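Local structure of Peptide/nickel transport system substrate-binding protein (Listeria monocytogenes serotype 1/2a, 5KZT) at residues D263-N269 against R497-Q503. The protein binds short peptides and probably delivers them to a membrane transporter for uptake. Coordinates in Å, arbitrary orientation, origin at the centre of the assembly. Numbering follows the deposited sequence.
Sequences DYVTVNN and RSTAYLQ
On one sheet face Tyr501 (chi1 m) packs beside Val265 and Val267 of the neighbouring strand: Val265 CG2 is 3.7 Å from Tyr501 CB, and Val267 CG2 is 3.9 Å from Tyr501 CE1. On the other face Tyr264 (chi1 t) brings CE1 to 3.7 Å from Ala500 CB, and its CB sits 4.2 Å from Leu502 CD2. The backbone is extended from Tyr264 to Asn268 and from Arg497 to Gln503; Asn269 leaves the beta region (phi/psi -89/-6). The strands run antiparallel at 158°, axes 4.6 Å apart at closest. Tyr264-Leu502, Thr266-Ala500 and Asn268-Ser498 are non-hydrogen-bonded pairs. This is regular pairing within the mixed sheet of a periplasmic-binding-protein-type fold; strand 247-250 borders 497-503 on its other edge. Two hydrogen-bonded pairs each have two N-H...O hydrogen bonds: Val265 N-Tyr501 O 2.9 Å and Tyr501 N-Val265 O 3.0 Å; Val267 N-Thr499 O 2.8 Å and Thr499 N-Val267 O 2.9 Å. Further backbone hydrogen bonds run from Gln503 N to Asp263 O (2.9 Å) and from Asn269 N to Arg497 O (3.2 Å). Gln503 OE1 accepts from Arg247. Arg497 NH2 hydrogen-bonds the bound peptide's backbone.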
ATOM      1  N   ASP A 263       7.070 -20.582  17.708  1.00 19.45           N
ATOM      2  CA  ASP A 263       6.051 -19.590  17.370  1.00 19.57           C
ATOM      3  C   ASP A 263       6.488 -18.552  16.316  1.00 18.48           C
ATOM      4  O   ASP A 263       5.720 -17.659  15.986  1.00 17.93           O
ATOM      5  CB  ASP A 263       5.600 -18.875  18.647  1.00 20.66           C
ATOM      6  CG  ASP A 263       4.917 -19.797  19.632  1.00 22.34           C
ATOM      7  OD1 ASP A 263       4.474 -20.914  19.268  1.00 23.48           O
ATOM      8  OD2 ASP A 263       4.821 -19.388  20.809  1.00 24.94           O
ATOM      9  N   TYR A 264       7.692 -18.703  15.774  1.00 18.17           N
ATOM     10  CA  TYR A 264       8.201 -17.811  14.737  1.00 18.28           C
ATOM     11  C   TYR A 264       7.441 -18.070  13.448  1.00 18.34           C
ATOM     12  O   TYR A 264       7.175 -19.228  13.089  1.00 18.51           O
ATOM     13  CB  TYR A 264       9.667 -18.080  14.501  1.00 18.53           C
ATOM     14  CG  TYR A 264      10.411 -17.174  13.550  1.00 18.55           C
ATOM     15  CD1 TYR A 264      10.885 -15.917  13.963  1.00 18.60           C
ATOM     16  CD2 TYR A 264      10.723 -17.597  12.264  1.00 18.92           C
ATOM     17  CE1 TYR A 264      11.626 -15.119  13.100  1.00 18.79           C
ATOM     18  CE2 TYR A 264      11.454 -16.798  11.390  1.00 19.24           C
ATOM     19  CZ  TYR A 264      11.900 -15.565  11.813  1.00 19.03           C
ATOM     20  OH  TYR A 264      12.649 -14.805  10.960  1.00 19.63           O
ATOM     21  N   VAL A 265       7.066 -17.004  12.777  1.00 18.38           N
ATOM     22  CA  VAL A 265       6.405 -17.117  11.489  1.00 19.18           C
ATOM     23  C   VAL A 265       6.957 -16.033  10.580  1.00 19.84           C
ATOM     24  O   VAL A 265       7.426 -14.991  11.053  1.00 18.98           O
ATOM     25  CB  VAL A 265       4.863 -16.973  11.582  1.00 19.14           C
ATOM     26  CG1 VAL A 265       4.241 -18.097  12.387  1.00 19.65           C
ATOM     27  CG2 VAL A 265       4.460 -15.644  12.183  1.00 18.61           C
ATOM     28  N   THR A 266       6.882 -16.296   9.280  1.00 21.50           N
ATOM     29  CA  THR A 266       7.333 -15.365   8.251  1.00 22.97           C
ATOM     30  C   THR A 266       6.170 -15.132   7.308  1.00 23.31           C
ATOM     31  O   THR A 266       5.489 -16.078   6.911  1.00 23.66           O
ATOM     32  CB  THR A 266       8.506 -15.925   7.406  1.00 24.50           C
ATOM     33  OG1 THR A 266       9.525 -16.462   8.252  1.00 25.45           O
ATOM     34  CG2 THR A 266       9.121 -14.837   6.570  1.00 24.88           C
ATOM     35  N   VAL A 267       5.966 -13.874   6.937  1.00 23.52           N
ATOM     36  CA  VAL A 267       4.905 -13.492   6.023  1.00 23.81           C
ATOM     37  C   VAL A 267       5.594 -12.862   4.812  1.00 25.08           C
ATOM     38  O   VAL A 267       6.343 -11.909   4.985  1.00 24.58           O
ATOM     39  CB  VAL A 267       3.963 -12.498   6.737  1.00 23.34           C
ATOM     40  CG1 VAL A 267       2.981 -11.839   5.768  1.00 23.49           C
ATOM     41  CG2 VAL A 267       3.220 -13.220   7.863  1.00 23.18           C
ATOM     42  N   ASN A 268       5.359 -13.413   3.615  1.00 26.50           N
ATOM     43  CA  ASN A 268       5.797 -12.796   2.354  1.00 27.89           C
ATOM     44  C   ASN A 268       4.738 -11.788   1.955  1.00 27.33           C
ATOM     45  O   ASN A 268       3.600 -12.144   1.688  1.00 27.45           O
ATOM     46  CB  ASN A 268       5.962 -13.830   1.238  1.00 29.99           C
ATOM     47  CG  ASN A 268       6.326 -13.201  -0.112  1.00 32.24           C
ATOM     48  OD1 ASN A 268       6.651 -11.991  -0.222  1.00 32.74           O
ATOM     49  ND2 ASN A 268       6.266 -14.026  -1.166  1.00 34.07           N
ATOM     50  N   ASN A 269       5.123 -10.528   1.895  1.00 26.54           N
ATOM     51  CA  ASN A 269       4.189  -9.445   1.640  1.00 25.59           C
ATOM     52  C   ASN A 269       4.008  -9.131   0.134  1.00 24.33           C
ATOM     53  O   ASN A 269       3.187  -8.299  -0.207  1.00 23.58           O
ATOM     54  CB  ASN A 269       4.660  -8.195   2.413  1.00 26.57           C
ATOM     55  CG  ASN A 269       4.734  -8.425   3.937  1.00 27.81           C
ATOM     56  OD1 ASN A 269       5.781  -8.774   4.472  1.00 28.63           O
ATOM     57  ND2 ASN A 269       3.620  -8.245   4.627  1.00 28.69           N
ATOM     58  N   ARG A 497       9.927  -7.490   0.359  1.00 19.64           N
ATOM     59  CA  ARG A 497       9.713  -7.534   1.802  1.00 20.49           C
ATOM     60  C   ARG A 497       9.059  -8.821   2.288  1.00 20.11           C
ATOM     61  O   ARG A 497       8.055  -9.267   1.736  1.00 19.63           O
ATOM     62  CB  ARG A 497       8.870  -6.343   2.235  1.00 22.03           C
ATOM     63  CG  ARG A 497       8.983  -5.982   3.705  1.00 23.72           C
ATOM     64  CD  ARG A 497       7.721  -6.230   4.474  1.00 25.12           C
ATOM     65  NE  ARG A 497       6.672  -5.233   4.302  1.00 26.17           N
ATOM     66  CZ  ARG A 497       6.501  -4.112   5.031  1.00 27.95           C
ATOM     67  NH1 ARG A 497       5.480  -3.314   4.756  1.00 27.78           N
ATOM     68  NH2 ARG A 497       7.332  -3.748   6.005  1.00 28.97           N
ATOM     69  N   SER A 498       9.663  -9.414   3.312  1.00 20.39           N
ATOM     70  CA  SER A 498       8.977 -10.353   4.204  1.00 20.83           C
ATOM     71  C   SER A 498       9.022  -9.775   5.613  1.00 20.76           C
ATOM     72  O   SER A 498       9.853  -8.910   5.903  1.00 20.79           O
ATOM     73  CB  SER A 498       9.620 -11.742   4.163  1.00 21.85           C
ATOM     74  OG  SER A 498       9.276 -12.440   2.973  1.00 22.18           O
ATOM     75  N   THR A 499       8.125 -10.258   6.481  1.00 20.41           N
ATOM     76  CA  THR A 499       7.992  -9.755   7.840  1.00 20.22           C
ATOM     77  C   THR A 499       8.008 -10.957   8.782  1.00 19.93           C
ATOM     78  O   THR A 499       7.357 -11.970   8.513  1.00 20.69           O
ATOM     79  CB  THR A 499       6.687  -8.951   8.022  1.00 20.17           C
ATOM     80  OG1 THR A 499       6.616  -7.918   7.033  1.00 21.18           O
ATOM     81  CG2 THR A 499       6.632  -8.315   9.394  1.00 20.42           C
ATOM     82  N   ALA A 500       8.802 -10.872   9.839  1.00 19.59           N
ATOM     83  CA  ALA A 500       8.906 -11.958  10.829  1.00 19.38           C
ATOM     84  C   ALA A 500       8.166 -11.565  12.098  1.00 19.09           C
ATOM     85  O   ALA A 500       8.170 -10.397  12.501  1.00 18.56           O
ATOM     86  CB  ALA A 500      10.354 -12.270  11.139  1.00 20.08           C
ATOM     87  N   TYR A 501       7.568 -12.563  12.735  1.00 18.96           N
ATOM     88  CA  TYR A 501       6.788 -12.392  13.952  1.00 18.90           C
ATOM     89  C   TYR A 501       6.994 -13.574  14.871  1.00 18.99           C
ATOM     90  O   TYR A 501       7.332 -14.675  14.418  1.00 19.08           O
ATOM     91  CB  TYR A 501       5.282 -12.356  13.676  1.00 18.97           C
ATOM     92  CG  TYR A 501       4.755 -11.278  12.760  1.00 19.01           C
ATOM     93  CD1 TYR A 501       4.713 -11.469  11.391  1.00 19.28           C
ATOM     94  CD2 TYR A 501       4.231 -10.099  13.278  1.00 19.50           C
ATOM     95  CE1 TYR A 501       4.200 -10.493  10.535  1.00 19.53           C
ATOM     96  CE2 TYR A 501       3.716  -9.110  12.444  1.00 19.64           C
ATOM     97  CZ  TYR A 501       3.694  -9.319  11.072  1.00 19.92           C
ATOM     98  OH  TYR A 501       3.179  -8.348  10.247  1.00 20.11           O
ATOM     99  N   LEU A 502       6.793 -13.343  16.165  1.00 18.73           N
ATOM    100  CA  LEU A 502       6.336 -14.408  17.036  1.00 18.92           C
ATOM    101  C   LEU A 502       4.830 -14.296  17.051  1.00 18.55           C
ATOM    102  O   LEU A 502       4.297 -13.187  17.130  1.00 17.99           O
ATOM    103  CB  LEU A 502       6.891 -14.287  18.449  1.00 19.56           C
ATOM    104  CG  LEU A 502       8.377 -14.545  18.672  1.00 20.30           C
ATOM    105  CD1 LEU A 502       8.641 -14.646  20.171  1.00 21.08           C
ATOM    106  CD2 LEU A 502       8.866 -15.808  17.974  1.00 20.77           C
ATOM    107  N   GLN A 503       4.145 -15.438  16.951  1.00 18.79           N
ATOM    108  CA  GLN A 503       2.691 -15.487  16.901  1.00 18.94           C
ATOM    109  C   GLN A 503       2.190 -16.587  17.808  1.00 19.64           C
ATOM    110  O   GLN A 503       2.568 -17.733  17.613  1.00 19.67           O
ATOM    111  CB  GLN A 503       2.236 -15.773  15.472  1.00 19.16           C
ATOM    112  CG  GLN A 503       0.728 -15.736  15.280  1.00 19.46           C
ATOM    113  CD  GLN A 503       0.331 -15.932  13.824  1.00 19.89           C
ATOM    114  OE1 GLN A 503       0.666 -15.121  12.964  1.00 19.43           O
ATOM    115  NE2 GLN A 503      -0.371 -17.023  13.545  1.00 20.91           N
TER